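Local atomic coordinates of CRISPR-associated endonuclease Cas2 2 (Thermus thermophilus, PDB entry 1ZPW), a protein that is a predicted metal-dependent endoribonuclease of the CRISPR antiviral system, a Cas2 homodimer that assembles with a Cas1 homodimer. Residues A[11-17]-A[57-63]. Residues are numbered along the deposited sequence; the frame is centred on the assembly and turned at random. Where two conformers were deposited one is given.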
ATOM      1  N   ASP A  11       7.050   3.298  -4.941  1.00 12.57           N
ATOM      2  CA  ASP A  11       7.789   4.119  -5.877  1.00 13.08           C
ATOM      3  C   ASP A  11       8.225   3.139  -6.966  1.00 13.36           C
ATOM      4  O   ASP A  11       9.202   2.407  -6.792  1.00 13.86           O
ATOM      5  CB  ASP A  11       8.990   4.656  -5.104  1.00 15.79           C
ATOM      6  CG  ASP A  11       9.723   5.719  -5.813  1.00 20.09           C
ATOM      7  OD1 ASP A  11       9.557   5.880  -7.059  1.00 22.76           O
ATOM      8  OD2 ASP A  11      10.550   6.431  -5.168  1.00 21.61           O
ATOM      9  N   ILE A  12       7.453   3.102  -8.065  1.00 13.25           N
ATOM     10  CA  ILE A  12       7.647   2.135  -9.154  1.00 13.18           C
ATOM     11  C   ILE A  12       7.810   2.927 -10.452  1.00 13.46           C
ATOM     12  O   ILE A  12       6.858   3.534 -10.904  1.00 14.25           O
ATOM     13  CB  ILE A  12       6.395   1.210  -9.265  1.00 12.97           C
ATOM     14  CG1 ILE A  12       5.901   0.657  -7.913  0.65 15.99           C
ATOM     15  CG2 ILE A  12       6.538   0.172 -10.425  1.00 14.22           C
ATOM     16  CD1 ILE A  12       6.863  -0.200  -7.198  0.65 15.80           C
ATOM     17  N   PRO A  13       8.989   2.958 -11.025  1.00 13.63           N
ATOM     18  CA  PRO A  13       9.189   3.782 -12.238  1.00 14.79           C
ATOM     19  C   PRO A  13       8.442   3.324 -13.464  1.00 15.70           C
ATOM     20  O   PRO A  13       8.060   4.157 -14.347  1.00 16.55           O
ATOM     21  CB  PRO A  13      10.721   3.800 -12.430  1.00 15.99           C
ATOM     22  CG  PRO A  13      11.263   2.683 -11.587  1.00 17.74           C
ATOM     23  CD  PRO A  13      10.245   2.390 -10.511  1.00 14.50           C
ATOM     24  N   ASP A  14       8.197   2.021 -13.541  1.00 14.93           N
ATOM     25  CA  ASP A  14       7.560   1.424 -14.696  1.00 15.03           C
ATOM     26  C   ASP A  14       6.045   1.490 -14.631  1.00 14.44           C
ATOM     27  O   ASP A  14       5.425   1.009 -13.657  1.00 13.70           O
ATOM     28  CB  ASP A  14       7.996  -0.027 -14.844  1.00 15.68           C
ATOM     29  CG  ASP A  14       7.378  -0.687 -16.060  1.00 17.16           C
ATOM     30  OD1 ASP A  14       7.847  -0.381 -17.199  1.00 22.20           O
ATOM     31  OD2 ASP A  14       6.430  -1.485 -16.014  1.00 16.02           O
ATOM     32  N   ASP A  15       5.418   2.081 -15.655  1.00 14.46           N
ATOM     33  CA  ASP A  15       3.964   2.277 -15.580  1.00 14.13           C
ATOM     34  C   ASP A  15       3.170   0.967 -15.486  1.00 14.27           C
ATOM     35  O   ASP A  15       2.193   0.889 -14.742  1.00 13.74           O
ATOM     36  CB  ASP A  15       3.446   3.064 -16.799  1.00 14.40           C
ATOM     37  CG  ASP A  15       3.786   4.540 -16.756  1.00 17.10           C
ATOM     38  OD1 ASP A  15       4.229   5.102 -15.721  1.00 17.08           O
ATOM     39  OD2 ASP A  15       3.617   5.234 -17.792  1.00 16.96           O
ATOM     40  N   THR A  16       3.562  -0.043 -16.283  1.00 14.87           N
ATOM     41  CA  THR A  16       2.850  -1.314 -16.292  1.00 15.20           C
ATOM     42  C   THR A  16       2.925  -2.011 -14.928  1.00 13.90           C
ATOM     43  O   THR A  16       1.901  -2.467 -14.429  1.00 14.28           O
ATOM     44  CB  THR A  16       3.377  -2.233 -17.408  1.00 15.84           C
ATOM     45  OG1 THR A  16       3.090  -1.639 -18.685  1.00 18.03           O
ATOM     46  CG2 THR A  16       2.603  -3.544 -17.442  1.00 17.53           C
ATOM     47  N   ARG A  17       4.117  -2.082 -14.348  1.00 13.05           N
ATOM     48  CA  ARG A  17       4.258  -2.661 -13.008  1.00 12.74           C
ATOM     49  C   ARG A  17       3.457  -1.861 -11.996  1.00 12.79           C
ATOM     50  O   ARG A  17       2.853  -2.442 -11.109  1.00 12.33           O
ATOM     51  CB  ARG A  17       5.710  -2.676 -12.576  1.00 13.15           C
ATOM     52  CG  ARG A  17       6.536  -3.650 -13.395  1.00 13.22           C
ATOM     53  CD  ARG A  17       7.798  -4.083 -12.697  1.00 13.71           C
ATOM     54  NE  ARG A  17       8.648  -2.964 -12.302  1.00 13.88           N
ATOM     55  CZ  ARG A  17       9.562  -2.388 -13.091  1.00 15.22           C
ATOM     56  NH1 ARG A  17       9.724  -2.791 -14.359  1.00 17.41           N
ATOM     57  NH2 ARG A  17      10.289  -1.387 -12.623  1.00 16.85           N
ATOM     58  N   LEU A  57       6.961  -6.909  -8.599  1.00 19.66           N
ATOM     59  CA  LEU A  57       7.982  -5.849  -8.518  1.00 19.97           C
ATOM     60  C   LEU A  57       9.299  -6.257  -9.151  1.00 19.33           C
ATOM     61  O   LEU A  57       9.686  -7.431  -9.099  1.00 21.25           O
ATOM     62  CB  LEU A  57       8.258  -5.445  -7.062  1.00 21.15           C
ATOM     63  CG  LEU A  57       7.124  -5.023  -6.106  1.00 23.56           C
ATOM     64  CD1 LEU A  57       7.519  -5.255  -4.655  1.00 29.66           C
ATOM     65  CD2 LEU A  57       6.814  -3.605  -6.300  1.00 24.01           C
ATOM     66  N   ASP A  58      10.005  -5.277  -9.703  1.00 18.28           N
ATOM     67  CA  ASP A  58      11.392  -5.429 -10.107  1.00 19.89           C
ATOM     68  C   ASP A  58      12.195  -4.970  -8.916  1.00 20.76           C
ATOM     69  O   ASP A  58      12.307  -3.778  -8.653  1.00 19.58           O
ATOM     70  CB  ASP A  58      11.670  -4.516 -11.299  1.00 19.92           C
ATOM     71  CG  ASP A  58      13.089  -4.666 -11.864  1.00 24.76           C
ATOM     72  OD1 ASP A  58      14.079  -4.611 -11.106  1.00 29.54           O
ATOM     73  OD2 ASP A  58      13.285  -4.807 -13.080  1.00 26.15           O
ATOM     74  N   LEU A  59      12.744  -5.892  -8.134  1.00 23.39           N
ATOM     75  CA  LEU A  59      13.271  -5.415  -6.836  1.00 24.55           C
ATOM     76  C   LEU A  59      14.619  -4.668  -6.948  1.00 24.55           C
ATOM     77  O   LEU A  59      15.087  -4.087  -5.972  1.00 25.78           O
ATOM     78  CB  LEU A  59      13.194  -6.491  -5.717  1.00 26.46           C
ATOM     79  CG  LEU A  59      11.780  -6.766  -5.133  1.00 26.56           C
ATOM     80  CD1 LEU A  59      11.793  -7.223  -3.674  1.00 27.92           C
ATOM     81  CD2 LEU A  59      10.818  -5.595  -5.240  1.00 30.16           C
ATOM     82  N   GLY A  60      15.174  -4.612  -8.157  1.00 22.66           N
ATOM     83  CA  GLY A  60      16.283  -3.720  -8.449  1.00 22.55           C
ATOM     84  C   GLY A  60      15.904  -2.289  -8.808  1.00 20.93           C
ATOM     85  O   GLY A  60      16.771  -1.409  -8.779  1.00 22.15           O
ATOM     86  N   GLN A  61      14.632  -2.049  -9.146  1.00 19.21           N
ATOM     87  CA  GLN A  61      14.173  -0.707  -9.539  1.00 18.69           C
ATOM     88  C   GLN A  61      13.076  -0.122  -8.642  1.00 16.68           C
ATOM     89  O   GLN A  61      12.921   1.112  -8.584  1.00 17.07           O
ATOM     90  CB  GLN A  61      13.632  -0.685 -10.965  1.00 19.56           C
ATOM     91  CG  GLN A  61      14.665  -0.885 -12.052  1.00 24.20           C
ATOM     92  CD  GLN A  61      14.119  -0.617 -13.470  1.00 31.00           C
ATOM     93  OE1 GLN A  61      14.859  -0.767 -14.447  1.00 38.27           O
ATOM     94  NE2 GLN A  61      12.841  -0.224 -13.586  1.00 34.00           N
ATOM     95  N   ASP A  62      12.299  -0.990  -8.023  1.00 14.63           N
ATOM     96  CA  ASP A  62      11.025  -0.598  -7.393  1.00 13.18           C
ATOM     97  C   ASP A  62      11.187  -0.548  -5.895  1.00 14.29           C
ATOM     98  O   ASP A  62      12.050  -1.250  -5.336  1.00 13.70           O
ATOM     99  CB  ASP A  62       9.977  -1.667  -7.687  1.00 13.39           C
ATOM    100  CG  ASP A  62       9.587  -1.728  -9.125  1.00 13.43           C
ATOM    101  OD1 ASP A  62       9.922  -0.788  -9.909  1.00 12.66           O
ATOM    102  OD2 ASP A  62       8.938  -2.681  -9.555  1.00 12.60           O
ATOM    103  N   ALA A  63      10.373   0.279  -5.240  1.00 13.97           N
ATOM    104  CA  ALA A  63      10.343   0.336  -3.777  1.00 13.65           C
ATOM    105  C   ALA A  63       8.921   0.243  -3.263  1.00 13.77           C
ATOM    106  O   ALA A  63       8.032   0.915  -3.746  1.00 14.09           O
ATOM    107  CB  ALA A  63      10.934   1.633  -3.311  1.00 14.97           C
TER
HETATM  108  O   HOH W   1      11.924   2.999  -6.853  1.00 20.18           O
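The guanidinium of R17 lies between two aspartates: CB of D58 sits over the centre of one face, 3.4 Å above the plane, and CB of D14 covers the opposite face nearer the rim. The edge is given to the D62 carboxylate, which is gripped side-on by two nitrogens. R17 NE donates to the syn lone pair of D62 OD2 at 2.8 Å, while R17 NH2 meets D62 OD1 in the guanidinium plane with a nearly straight bond (170°). The two planes are still 33° apart, so the salt bridge is twisted, not coplanar. A bend at chi3 (-56°) turns the arginine's end to present this edge. D62 is itself positioned by its own loop, since D58 N donates to OD2 from above the carboxylate plane, giving that oxygen two donors. D14, at the N-cap of helix 15-26, accepts from R17 N through OD2; the same oxygen makes a long, charge-only approach to R17 NH1 from well out of the guanidinium plane, completing a D14-R17-D62 salt-bridge network. In the conformer given, I12 CD1 lies 3.5 Å from both D62 CB and L57 CD2, and I12 and L57 also touch L21 of that helix. Next to this, D11 and A63 form an antiparallel hydrogen-bonded pair, with D11 N to A63 O at 2.8 Å and A63 N to D11 O at 2.9 Å; a water joins D11 O to Q61 O. The arrangement thus fastens the beta-to-helix turn of the ferredoxin-like Cas2 fold to the loop entering strand 63-68, beside D11, the predicted catalytic magnesium ligand.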